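Local coordinates for protein glutathione S-transferase (Burkholderia xenovorans, PDB 2DSA) that probably acts as a glutathione transferase and reductively dechlorinates chlorinated metabolites formed from polychlorinated biphenyls, at residues A143-G148 / V153-L158; I16-A21 / Q71-Q76; Q139-P144 / W175-A180. One frame throughout, in Å; residues are numbered along the deposited sequence.

Contact 1. Residues A143-G148 / V153-L158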
ATOM      1  N   ALA A 143       7.345  10.016 -20.408  1.00 45.98           N
ATOM      2  CA  ALA A 143       6.456  10.980 -19.750  1.00 44.52           C
ATOM      3  C   ALA A 143       7.120  11.523 -18.478  1.00 42.79           C
ATOM      4  O   ALA A 143       7.848  10.791 -17.800  1.00 42.68           O
ATOM      5  CB  ALA A 143       5.097  10.339 -19.449  1.00 44.46           C
ATOM      6  N   PRO A 144       6.900  12.812 -18.160  1.00 41.33           N
ATOM      7  CA  PRO A 144       7.619  13.397 -17.022  1.00 40.15           C
ATOM      8  C   PRO A 144       7.189  12.871 -15.639  1.00 39.35           C
ATOM      9  O   PRO A 144       8.007  12.824 -14.724  1.00 39.40           O
ATOM     10  CB  PRO A 144       7.339  14.890 -17.162  1.00 40.35           C
ATOM     11  CG  PRO A 144       6.060  14.974 -17.918  1.00 40.75           C
ATOM     12  CD  PRO A 144       6.015  13.790 -18.823  1.00 41.28           C
ATOM     13  N   TYR A 145       5.923  12.475 -15.498  1.00 38.54           N
ATOM     14  CA  TYR A 145       5.388  12.005 -14.224  1.00 37.68           C
ATOM     15  C   TYR A 145       4.667  10.672 -14.384  1.00 37.04           C
ATOM     16  O   TYR A 145       4.416  10.236 -15.509  1.00 36.63           O
ATOM     17  CB  TYR A 145       4.467  13.070 -13.608  1.00 37.60           C
ATOM     18  CG  TYR A 145       5.139  14.410 -13.519  1.00 36.98           C
ATOM     19  CD1 TYR A 145       4.780  15.445 -14.378  1.00 36.18           C
ATOM     20  CD2 TYR A 145       6.174  14.631 -12.614  1.00 35.60           C
ATOM     21  CE1 TYR A 145       5.413  16.675 -14.315  1.00 36.21           C
ATOM     22  CE2 TYR A 145       6.806  15.841 -12.553  1.00 34.93           C
ATOM     23  CZ  TYR A 145       6.424  16.855 -13.407  1.00 36.31           C
ATOM     24  OH  TYR A 145       7.063  18.064 -13.335  1.00 38.78           O
ATOM     25  N   LEU A 146       4.377  10.028 -13.250  1.00 36.51           N
ATOM     26  CA  LEU A 146       3.790   8.682 -13.198  1.00 36.24           C
ATOM     27  C   LEU A 146       2.432   8.565 -13.914  1.00 37.37           C
ATOM     28  O   LEU A 146       2.143   7.550 -14.572  1.00 36.85           O
ATOM     29  CB  LEU A 146       3.674   8.230 -11.738  1.00 36.15           C
ATOM     30  CG  LEU A 146       4.653   7.234 -11.077  1.00 36.46           C
ATOM     31  CD1 LEU A 146       5.911   6.920 -11.883  1.00 35.83           C
ATOM     32  CD2 LEU A 146       4.974   7.599  -9.612  1.00 34.42           C
ATOM     33  N   LEU A 147       1.616   9.615 -13.794  1.00 38.31           N
ATOM     34  CA  LEU A 147       0.294   9.655 -14.423  1.00 39.30           C
ATOM     35  C   LEU A 147       0.274  10.434 -15.748  1.00 40.16           C
ATOM     36  O   LEU A 147      -0.788  10.611 -16.349  1.00 40.50           O
ATOM     37  CB  LEU A 147      -0.763  10.190 -13.440  1.00 38.99           C
ATOM     38  CG  LEU A 147      -0.914   9.392 -12.119  1.00 38.81           C
ATOM     39  CD1 LEU A 147      -2.049   9.942 -11.260  1.00 38.01           C
ATOM     40  CD2 LEU A 147      -1.104   7.904 -12.344  1.00 37.69           C
ATOM     41  N   GLY A 148       1.443  10.888 -16.201  1.00 40.69           N
ATOM     42  CA  GLY A 148       1.551  11.595 -17.485  1.00 41.51           C
ATOM     43  C   GLY A 148       2.217  12.949 -17.375  1.00 41.88           C
ATOM     44  O   GLY A 148       3.352  13.044 -16.906  1.00 41.75           O
ATOM     45  N   VAL A 153       0.593  13.398  -6.106  1.00 30.10           N
ATOM     46  CA  VAL A 153       1.175  12.910  -4.852  1.00 29.34           C
ATOM     47  C   VAL A 153       1.968  11.563  -5.010  1.00 29.13           C
ATOM     48  O   VAL A 153       2.785  11.228  -4.163  1.00 28.86           O
ATOM     49  CB  VAL A 153       0.118  12.835  -3.694  1.00 28.88           C
ATOM     50  CG1 VAL A 153      -0.326  14.230  -3.254  1.00 28.57           C
ATOM     51  CG2 VAL A 153      -1.098  12.006  -4.088  1.00 27.33           C
ATOM     52  N   ALA A 154       1.721  10.808  -6.080  1.00 29.38           N
ATOM     53  CA  ALA A 154       2.500   9.580  -6.365  1.00 30.28           C
ATOM     54  C   ALA A 154       3.951   9.898  -6.718  1.00 30.42           C
ATOM     55  O   ALA A 154       4.857   9.201  -6.308  1.00 31.17           O
ATOM     56  CB  ALA A 154       1.856   8.774  -7.489  1.00 30.33           C
ATOM     57  N   ASP A 155       4.148  10.975  -7.471  1.00 30.85           N
ATOM     58  CA  ASP A 155       5.465  11.468  -7.844  1.00 31.41           C
ATOM     59  C   ASP A 155       6.237  11.972  -6.643  1.00 31.46           C
ATOM     60  O   ASP A 155       7.459  11.797  -6.566  1.00 32.01           O
ATOM     61  CB  ASP A 155       5.331  12.587  -8.873  1.00 30.89           C
ATOM     62  CG  ASP A 155       4.675  12.123 -10.151  1.00 31.60           C
ATOM     63  OD1 ASP A 155       3.578  12.643 -10.485  1.00 32.53           O
ATOM     64  OD2 ASP A 155       5.248  11.228 -10.815  1.00 30.66           O
ATOM     65  N   ILE A 156       5.525  12.607  -5.718  1.00 30.96           N
ATOM     66  CA  ILE A 156       6.122  13.100  -4.480  1.00 30.85           C
ATOM     67  C   ILE A 156       6.589  11.926  -3.624  1.00 30.75           C
ATOM     68  O   ILE A 156       7.700  11.932  -3.114  1.00 30.68           O
ATOM     69  CB  ILE A 156       5.133  14.004  -3.683  1.00 30.32           C
ATOM     70  CG1 ILE A 156       4.842  15.286  -4.463  1.00 30.75           C
ATOM     71  CG2 ILE A 156       5.691  14.334  -2.321  1.00 29.66           C
ATOM     72  CD1 ILE A 156       3.567  16.015  -4.030  1.00 30.68           C
ATOM     73  N   TYR A 157       5.738  10.911  -3.489  1.00 31.20           N
ATOM     74  CA  TYR A 157       6.099   9.731  -2.733  1.00 31.40           C
ATOM     75  C   TYR A 157       7.320   9.065  -3.390  1.00 31.83           C
ATOM     76  O   TYR A 157       8.303   8.770  -2.710  1.00 31.53           O
ATOM     77  CB  TYR A 157       4.901   8.785  -2.638  1.00 31.06           C
ATOM     78  CG  TYR A 157       5.030   7.632  -1.669  1.00 30.18           C
ATOM     79  CD1 TYR A 157       6.017   7.616  -0.683  1.00 30.94           C
ATOM     80  CD2 TYR A 157       4.130   6.572  -1.711  1.00 29.77           C
ATOM     81  CE1 TYR A 157       6.121   6.564   0.209  1.00 29.98           C
ATOM     82  CE2 TYR A 157       4.222   5.513  -0.815  1.00 30.05           C
ATOM     83  CZ  TYR A 157       5.224   5.516   0.134  1.00 30.26           C
ATOM     84  OH  TYR A 157       5.331   4.485   1.022  1.00 31.28           O
ATOM     85  N   LEU A 158       7.263   8.851  -4.705  1.00 32.34           N
ATOM     86  CA  LEU A 158       8.399   8.246  -5.438  1.00 32.78           C
ATOM     87  C   LEU A 158       9.707   9.012  -5.234  1.00 32.99           C
ATOM     88  O   LEU A 158      10.749   8.417  -4.925  1.00 33.05           O
ATOM     89  CB  LEU A 158       8.092   8.112  -6.935  1.00 32.76           C
ATOM     90  CG  LEU A 158       9.195   7.514  -7.831  1.00 32.31           C
ATOM     91  CD1 LEU A 158       9.599   6.097  -7.381  1.00 29.47           C
ATOM     92  CD2 LEU A 158       8.725   7.497  -9.274  1.00 32.95           C
TER
HETATM   93  O   HOH W   1       1.611  11.895 -11.898  1.00 30.21           O
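D155 reaches out from the first turn of helix 153-163 and takes the backbone N-H of L146. The L146 N to D155 OD2 bond is 2.9 Å long and nearly straight, with an N-H...O angle of 169°, and it enters on the syn lone pair, the side of OD1. The aspartate's CG lies beside its own N, opposite the carbonyl carbon, which turns the carboxylate toward the loop. Y145 meets it with the root of its side chain: Y145 CB is 3.3 Å from D155 OD1. The two side chains cross at about a right angle, ring and carboxylate planes 63° apart, while P144 CB sits over one ring face toward its rim. D155 OD1, the other oxygen, accepts from S152 N. This bond and the sequence S152-V153-A154-D155 are consistent with the Ser-x-x-Asp N-capping box of glutathione transferases, although S152 OG is bonded here to A154 N; one carboxylate thus serves both the helix start and the preceding loop. A water also bridges L147 N, 3.0 Å away, to D155 OD1, though that second leg is short enough for its length to be doubtful. The loop is itself folded as a type I turn, Y145 to G148, closed by the G148 N to Y145 O bond of 3.1 Å. Beside the hydrogen bond L146 extends toward the helix with a chi1 of -102°, off any staggered value, which may reflect strain or an imprecisely placed side chain. Its CD2 lies 4.0 Å from A154 CB. The same methyl approaches L158 CD2 to 3.8 Å, and F181 of helix 176-186 touches both D155 and L158.

Contact 2. Residues I16-A21 / Q71-Q76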
ATOM      1  N   ILE A  16       6.034  17.411   1.891  1.00 33.81           N
ATOM      2  CA  ILE A  16       6.057  18.055   0.572  1.00 33.16           C
ATOM      3  C   ILE A  16       4.642  18.295   0.037  1.00 32.78           C
ATOM      4  O   ILE A  16       4.371  19.356  -0.519  1.00 33.17           O
ATOM      5  CB  ILE A  16       6.900  17.238  -0.457  1.00 33.20           C
ATOM      6  CG1 ILE A  16       8.397  17.318  -0.125  1.00 33.22           C
ATOM      7  CG2 ILE A  16       6.658  17.719  -1.890  1.00 32.42           C
ATOM      8  CD1 ILE A  16       9.258  16.186  -0.798  1.00 32.65           C
ATOM      9  N   ALA A  17       3.750  17.310   0.178  1.00 32.52           N
ATOM     10  CA  ALA A  17       2.370  17.441  -0.325  1.00 32.35           C
ATOM     11  C   ALA A  17       1.629  18.605   0.344  1.00 32.32           C
ATOM     12  O   ALA A  17       0.951  19.388  -0.330  1.00 31.42           O
ATOM     13  CB  ALA A  17       1.578  16.131  -0.159  1.00 32.17           C
ATOM     14  N   LEU A  18       1.750  18.699   1.667  1.00 32.57           N
ATOM     15  CA  LEU A  18       1.165  19.817   2.426  1.00 33.65           C
ATOM     16  C   LEU A  18       1.628  21.182   1.908  1.00 34.41           C
ATOM     17  O   LEU A  18       0.813  22.100   1.775  1.00 35.82           O
ATOM     18  CB  LEU A  18       1.477  19.685   3.919  1.00 33.28           C
ATOM     19  CG  LEU A  18       0.731  18.565   4.646  1.00 32.97           C
ATOM     20  CD1 LEU A  18       1.425  18.150   5.935  1.00 30.89           C
ATOM     21  CD2 LEU A  18      -0.715  18.982   4.919  1.00 35.34           C
ATOM     22  N   ARG A  19       2.919  21.310   1.598  1.00 35.03           N
ATOM     23  CA  ARG A  19       3.483  22.560   1.065  1.00 35.90           C
ATOM     24  C   ARG A  19       3.046  22.819  -0.360  1.00 36.08           C
ATOM     25  O   ARG A  19       2.769  23.959  -0.722  1.00 36.39           O
ATOM     26  CB  ARG A  19       5.011  22.558   1.145  1.00 36.12           C
ATOM     27  CG  ARG A  19       5.497  22.578   2.559  1.00 35.99           C
ATOM     28  CD  ARG A  19       6.962  22.879   2.633  1.00 38.02           C
ATOM     29  NE  ARG A  19       7.373  22.879   4.035  1.00 42.08           N
ATOM     30  CZ  ARG A  19       7.501  23.969   4.793  1.00 43.83           C
ATOM     31  NH1 ARG A  19       7.292  25.179   4.280  1.00 44.52           N
ATOM     32  NH2 ARG A  19       7.860  23.840   6.065  1.00 45.41           N
ATOM     33  N   GLU A  20       2.979  21.761  -1.162  1.00 35.87           N
ATOM     34  CA  GLU A  20       2.432  21.860  -2.506  1.00 36.69           C
ATOM     35  C   GLU A  20       0.978  22.351  -2.465  1.00 36.70           C
ATOM     36  O   GLU A  20       0.573  23.169  -3.286  1.00 36.03           O
ATOM     37  CB  GLU A  20       2.534  20.519  -3.253  1.00 36.77           C
ATOM     38  CG  GLU A  20       3.933  20.144  -3.730  1.00 38.32           C
ATOM     39  CD  GLU A  20       4.443  20.994  -4.904  1.00 41.29           C
ATOM     40  OE1 GLU A  20       3.648  21.641  -5.625  1.00 41.51           O
ATOM     41  OE2 GLU A  20       5.670  21.008  -5.118  1.00 44.27           O
ATOM     42  N   ALA A  21       0.216  21.855  -1.491  1.00 37.38           N
ATOM     43  CA  ALA A  21      -1.185  22.204  -1.316  1.00 37.99           C
ATOM     44  C   ALA A  21      -1.360  23.623  -0.769  1.00 38.97           C
ATOM     45  O   ALA A  21      -2.432  24.218  -0.914  1.00 39.21           O
ATOM     46  CB  ALA A  21      -1.858  21.211  -0.390  1.00 37.28           C
ATOM     47  N   GLN A  71      -3.510  11.443  -0.101  1.00 29.26           N
ATOM     48  CA  GLN A  71      -4.796  11.584  -0.787  1.00 29.00           C
ATOM     49  C   GLN A  71      -5.736  12.554  -0.042  1.00 29.25           C
ATOM     50  O   GLN A  71      -6.393  13.376  -0.668  1.00 28.48           O
ATOM     51  CB  GLN A  71      -5.467  10.215  -0.987  1.00 28.85           C
ATOM     52  CG  GLN A  71      -4.771   9.348  -2.054  1.00 28.06           C
ATOM     53  CD  GLN A  71      -5.494   8.054  -2.301  1.00 27.67           C
ATOM     54  OE1 GLN A  71      -6.437   8.000  -3.105  1.00 27.41           O
ATOM     55  NE2 GLN A  71      -5.087   6.997  -1.590  1.00 27.13           N
ATOM     56  N   TYR A  72      -5.801  12.433   1.282  1.00 29.80           N
ATOM     57  CA  TYR A  72      -6.531  13.390   2.086  1.00 30.71           C
ATOM     58  C   TYR A  72      -6.018  14.801   1.786  1.00 30.60           C
ATOM     59  O   TYR A  72      -6.807  15.690   1.456  1.00 31.10           O
ATOM     60  CB  TYR A  72      -6.473  13.056   3.593  1.00 31.36           C
ATOM     61  CG  TYR A  72      -7.113  14.152   4.441  1.00 32.97           C
ATOM     62  CD1 TYR A  72      -6.346  15.214   4.925  1.00 32.64           C
ATOM     63  CD2 TYR A  72      -8.486  14.155   4.708  1.00 32.37           C
ATOM     64  CE1 TYR A  72      -6.910  16.245   5.656  1.00 33.76           C
ATOM     65  CE2 TYR A  72      -9.061  15.190   5.474  1.00 33.88           C
ATOM     66  CZ  TYR A  72      -8.263  16.221   5.926  1.00 33.13           C
ATOM     67  OH  TYR A  72      -8.794  17.248   6.650  1.00 35.93           O
ATOM     68  N   VAL A  73      -4.703  14.983   1.844  1.00 29.97           N
ATOM     69  CA  VAL A  73      -4.072  16.271   1.593  1.00 30.02           C
ATOM     70  C   VAL A  73      -4.432  16.863   0.213  1.00 30.26           C
ATOM     71  O   VAL A  73      -4.891  18.018   0.106  1.00 29.64           O
ATOM     72  CB  VAL A  73      -2.539  16.191   1.793  1.00 30.11           C
ATOM     73  CG1 VAL A  73      -1.852  17.463   1.281  1.00 29.46           C
ATOM     74  CG2 VAL A  73      -2.184  15.930   3.272  1.00 29.11           C
ATOM     75  N   ALA A  74      -4.253  16.058  -0.832  1.00 29.90           N
ATOM     76  CA  ALA A  74      -4.606  16.461  -2.187  1.00 30.39           C
ATOM     77  C   ALA A  74      -6.085  16.853  -2.352  1.00 30.69           C
ATOM     78  O   ALA A  74      -6.410  17.778  -3.094  1.00 30.91           O
ATOM     79  CB  ALA A  74      -4.240  15.349  -3.182  1.00 29.70           C
ATOM     80  N   ASP A  75      -6.973  16.115  -1.697  1.00 31.51           N
ATOM     81  CA  ASP A  75      -8.417  16.360  -1.804  1.00 32.53           C
ATOM     82  C   ASP A  75      -8.849  17.677  -1.145  1.00 33.44           C
ATOM     83  O   ASP A  75      -9.943  18.165  -1.422  1.00 33.27           O
ATOM     84  CB  ASP A  75      -9.214  15.193  -1.212  1.00 32.16           C
ATOM     85  CG  ASP A  75      -9.212  13.952  -2.112  1.00 32.73           C
ATOM     86  OD1 ASP A  75      -9.633  12.880  -1.631  1.00 33.53           O
ATOM     87  OD2 ASP A  75      -8.818  14.050  -3.294  1.00 30.06           O
ATOM     88  N   GLN A  76      -7.988  18.231  -0.290  1.00 34.43           N
ATOM     89  CA  GLN A  76      -8.239  19.521   0.350  1.00 36.75           C
ATOM     90  C   GLN A  76      -8.099  20.674  -0.636  1.00 37.90           C
ATOM     91  O   GLN A  76      -8.743  21.709  -0.469  1.00 38.78           O
ATOM     92  CB  GLN A  76      -7.322  19.744   1.570  1.00 36.34           C
ATOM     93  CG  GLN A  76      -7.425  18.676   2.665  1.00 37.02           C
ATOM     94  CD  GLN A  76      -8.849  18.150   2.879  1.00 38.79           C
ATOM     95  OE1 GLN A  76      -9.733  18.875   3.362  1.00 37.76           O
ATOM     96  NE2 GLN A  76      -9.072  16.876   2.523  1.00 37.08           N
TER
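V73 presents both methyls to helix 12-21 and is met there by A17, L18 and A21. Its CG1 lies 4.0 Å from A17 CB and 4.1 Å from A21 CB, so it rests between two alanines one turn apart. The other methyl, V73 CG2, comes within 3.8 Å of L18 CD2, the two side chains crossing at about a right angle. A chi1 of 169° puts CG1 opposite the backbone N and beside the carbonyl carbon, which lets the fork spread over both alanines and the leucine. The segment axes run parallel, 2° from each other, at a usual packing distance of 9.3 Å. These are the two helices that, in the thioredoxin-like domain of glutathione transferases, lie together on the face of the sheet turned to the helical domain. V153 of helix 153-163 accordingly touches both A17 and A74. Elsewhere on helix 66-76, Q76 NE2 donates to Y72 O at 2.8 Å and stands 3.3 Å above the centre of the Y72 ring. That ring makes an edge-to-face stack with Y92 of the second subunit, whose OH also bonds to D75 OD1, while D75 OD2 forms a salt bridge with R91 of its own chain.

Contact 3. Residues Q139-P144 / W175-A180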
ATOM      1  N   GLN A 139       8.550   3.526 -17.076  1.00 41.83           N
ATOM      2  CA  GLN A 139       7.330   4.327 -16.953  1.00 41.62           C
ATOM      3  C   GLN A 139       7.649   5.812 -17.146  1.00 42.09           C
ATOM      4  O   GLN A 139       6.903   6.532 -17.795  1.00 42.32           O
ATOM      5  CB  GLN A 139       6.660   4.077 -15.589  1.00 41.75           C
ATOM      6  CG  GLN A 139       5.366   4.890 -15.305  1.00 40.53           C
ATOM      7  CD  GLN A 139       4.132   4.410 -16.082  1.00 40.50           C
ATOM      8  OE1 GLN A 139       3.180   5.172 -16.268  1.00 41.69           O
ATOM      9  NE2 GLN A 139       4.138   3.154 -16.524  1.00 37.42           N
ATOM     10  N   LEU A 140       8.785   6.247 -16.609  1.00 42.80           N
ATOM     11  CA  LEU A 140       9.181   7.651 -16.647  1.00 43.44           C
ATOM     12  C   LEU A 140      10.052   8.031 -17.856  1.00 44.30           C
ATOM     13  O   LEU A 140      10.522   9.172 -17.958  1.00 43.76           O
ATOM     14  CB  LEU A 140       9.829   8.058 -15.315  1.00 43.09           C
ATOM     15  CG  LEU A 140       8.893   8.083 -14.094  1.00 42.96           C
ATOM     16  CD1 LEU A 140       9.683   8.175 -12.810  1.00 40.54           C
ATOM     17  CD2 LEU A 140       7.856   9.216 -14.166  1.00 42.19           C
ATOM     18  N   GLU A 141      10.227   7.076 -18.777  1.00 45.36           N
ATOM     19  CA  GLU A 141      11.032   7.272 -19.986  1.00 46.90           C
ATOM     20  C   GLU A 141      10.448   8.237 -21.004  1.00 47.12           C
ATOM     21  O   GLU A 141      11.188   9.045 -21.580  1.00 47.00           O
ATOM     22  CB  GLU A 141      11.294   5.946 -20.686  1.00 47.25           C
ATOM     23  CG  GLU A 141      12.739   5.505 -20.636  1.00 51.10           C
ATOM     24  CD  GLU A 141      12.940   4.149 -21.273  1.00 55.85           C
ATOM     25  OE1 GLU A 141      13.757   3.359 -20.737  1.00 58.47           O
ATOM     26  OE2 GLU A 141      12.273   3.865 -22.303  1.00 57.71           O
ATOM     27  N   HIS A 142       9.141   8.149 -21.246  1.00 47.28           N
ATOM     28  CA  HIS A 142       8.524   8.986 -22.279  1.00 47.90           C
ATOM     29  C   HIS A 142       7.495   9.978 -21.731  1.00 47.39           C
ATOM     30  O   HIS A 142       6.858  10.703 -22.502  1.00 48.23           O
ATOM     31  CB  HIS A 142       7.928   8.128 -23.415  1.00 48.72           C
ATOM     32  CG  HIS A 142       8.897   7.147 -24.005  1.00 51.30           C
ATOM     33  ND1 HIS A 142       9.963   7.532 -24.794  1.00 53.27           N
ATOM     34  CD2 HIS A 142       8.965   5.795 -23.915  1.00 53.24           C
ATOM     35  CE1 HIS A 142      10.647   6.461 -25.159  1.00 54.73           C
ATOM     36  NE2 HIS A 142      10.063   5.394 -24.638  1.00 54.41           N
ATOM     37  N   ALA A 143       7.345  10.016 -20.408  1.00 45.98           N
ATOM     38  CA  ALA A 143       6.456  10.980 -19.750  1.00 44.52           C
ATOM     39  C   ALA A 143       7.120  11.523 -18.478  1.00 42.79           C
ATOM     40  O   ALA A 143       7.848  10.791 -17.800  1.00 42.68           O
ATOM     41  CB  ALA A 143       5.097  10.339 -19.449  1.00 44.46           C
ATOM     42  N   PRO A 144       6.900  12.812 -18.160  1.00 41.33           N
ATOM     43  CA  PRO A 144       7.619  13.397 -17.022  1.00 40.15           C
ATOM     44  C   PRO A 144       7.189  12.871 -15.639  1.00 39.35           C
ATOM     45  O   PRO A 144       8.007  12.824 -14.724  1.00 39.40           O
ATOM     46  CB  PRO A 144       7.339  14.890 -17.162  1.00 40.35           C
ATOM     47  CG  PRO A 144       6.060  14.974 -17.918  1.00 40.75           C
ATOM     48  CD  PRO A 144       6.015  13.790 -18.823  1.00 41.28           C
ATOM     49  N   TRP A 175      19.498   3.925 -14.540  1.00 41.46           N
ATOM     50  CA  TRP A 175      18.170   4.487 -14.805  1.00 40.77           C
ATOM     51  C   TRP A 175      18.181   6.005 -14.922  1.00 40.73           C
ATOM     52  O   TRP A 175      17.691   6.698 -14.033  1.00 40.25           O
ATOM     53  CB  TRP A 175      17.195   4.056 -13.717  1.00 39.96           C
ATOM     54  CG  TRP A 175      17.210   2.576 -13.483  1.00 39.45           C
ATOM     55  CD1 TRP A 175      16.722   1.611 -14.317  1.00 38.06           C
ATOM     56  CD2 TRP A 175      17.761   1.894 -12.354  1.00 38.63           C
ATOM     57  NE1 TRP A 175      16.924   0.371 -13.770  1.00 38.63           N
ATOM     58  CE2 TRP A 175      17.555   0.512 -12.563  1.00 37.47           C
ATOM     59  CE3 TRP A 175      18.400   2.316 -11.178  1.00 38.79           C
ATOM     60  CZ2 TRP A 175      17.966  -0.457 -11.646  1.00 38.36           C
ATOM     61  CZ3 TRP A 175      18.812   1.348 -10.261  1.00 38.67           C
ATOM     62  CH2 TRP A 175      18.588  -0.022 -10.501  1.00 38.62           C
ATOM     63  N   PRO A 176      18.738   6.521 -16.032  1.00 40.71           N
ATOM     64  CA  PRO A 176      18.766   7.951 -16.304  1.00 40.48           C
ATOM     65  C   PRO A 176      17.402   8.654 -16.248  1.00 40.21           C
ATOM     66  O   PRO A 176      17.350   9.822 -15.885  1.00 40.21           O
ATOM     67  CB  PRO A 176      19.369   8.034 -17.718  1.00 40.73           C
ATOM     68  CG  PRO A 176      19.422   6.651 -18.233  1.00 39.66           C
ATOM     69  CD  PRO A 176      19.424   5.750 -17.089  1.00 40.91           C
ATOM     70  N   SER A 177      16.316   7.965 -16.599  1.00 39.81           N
ATOM     71  CA  SER A 177      14.966   8.566 -16.501  1.00 39.28           C
ATOM     72  C   SER A 177      14.523   8.858 -15.043  1.00 39.10           C
ATOM     73  O   SER A 177      13.723   9.772 -14.801  1.00 39.01           O
ATOM     74  CB  SER A 177      13.921   7.722 -17.247  1.00 38.79           C
ATOM     75  OG  SER A 177      13.658   6.519 -16.546  1.00 38.48           O
ATOM     76  N   LEU A 178      15.068   8.101 -14.089  1.00 38.98           N
ATOM     77  CA  LEU A 178      14.811   8.312 -12.660  1.00 38.75           C
ATOM     78  C   LEU A 178      15.580   9.508 -12.096  1.00 39.07           C
ATOM     79  O   LEU A 178      15.051  10.256 -11.267  1.00 38.83           O
ATOM     80  CB  LEU A 178      15.117   7.053 -11.837  1.00 38.35           C
ATOM     81  CG  LEU A 178      14.289   5.792 -12.148  1.00 38.82           C
ATOM     82  CD1 LEU A 178      14.677   4.653 -11.232  1.00 34.82           C
ATOM     83  CD2 LEU A 178      12.786   6.082 -12.040  1.00 37.45           C
ATOM     84  N   GLN A 179      16.831   9.668 -12.527  1.00 39.01           N
ATOM     85  CA  GLN A 179      17.634  10.853 -12.201  1.00 38.63           C
ATOM     86  C   GLN A 179      17.040  12.114 -12.820  1.00 38.51           C
ATOM     87  O   GLN A 179      17.033  13.172 -12.202  1.00 38.19           O
ATOM     88  CB  GLN A 179      19.073  10.668 -12.676  1.00 38.42           C
ATOM     89  CG  GLN A 179      19.817   9.581 -11.943  1.00 38.39           C
ATOM     90  CD  GLN A 179      21.108   9.203 -12.626  1.00 39.15           C
ATOM     91  OE1 GLN A 179      21.185   9.155 -13.856  1.00 37.43           O
ATOM     92  NE2 GLN A 179      22.132   8.906 -11.827  1.00 38.37           N
ATOM     93  N   ALA A 180      16.551  11.990 -14.049  1.00 39.02           N
ATOM     94  CA  ALA A 180      15.848  13.076 -14.723  1.00 38.97           C
ATOM     95  C   ALA A 180      14.596  13.467 -13.938  1.00 39.18           C
ATOM     96  O   ALA A 180      14.303  14.652 -13.776  1.00 39.48           O
ATOM     97  CB  ALA A 180      15.483  12.674 -16.138  1.00 39.10           C
TER
HETATM   98  O   HOH W   2      11.986  10.934 -16.577  1.00 34.30           O
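S177 and L178, in the first turn of helix 176-186, pack against L140 and E141 where helix 119-139 has just ended, joining two helices of the all-helical C-terminal domain of glutathione transferases. Along the later segment, W175 comes first, at the N-cap position; its carbonyl closes the opening turn by accepting from L178 N at 3.0 Å, and its side chain lies on N130, L133 and A137 of helix 119-139. S177 follows, set against both L140 and E141. Its CB is 3.8 Å from L140 O and 4.0 Å from E141 CA, so a methylene meets backbone here. With chi1 at 72°, OG stands between the backbone N and the carbonyl carbon, and its hydrogen bond goes to A137 O in the last turn of helix 119-139. The S177 carbonyl uses a different link: one water donates to S177 O and to L140 O, 2.7 Å from each, bridging the two backbones. L178 comes next and also touches A137. Its CG lies opposite the carbonyl carbon, which carries the branch back toward the neighbouring loop, where it crosses L140 at about a right angle and L178 CD2 ends 3.8 Å from L140 CD1.

In the fold
From the N terminus, contact 2 comes first: it closes a long loop of 49 residues, holding most of the sheet strands, by pairing the helices that begin and end it. The chain then enters the helical domain, where contacts 1 and 3 begin in one linker and both contain A143 and P144. Contact 1 is a short closure of the link before helix 153-163; contact 3 spans it, bringing helix 176-186 back to the same link. L140 joins the two, since its CD1 is 3.7 Å from L158 CD2. Helix 153-163 also bridges the domains: I156 CG2 lies 3.5 Å from I16 CG2 of contact 2, whereas contacts 2 and 3 do not touch.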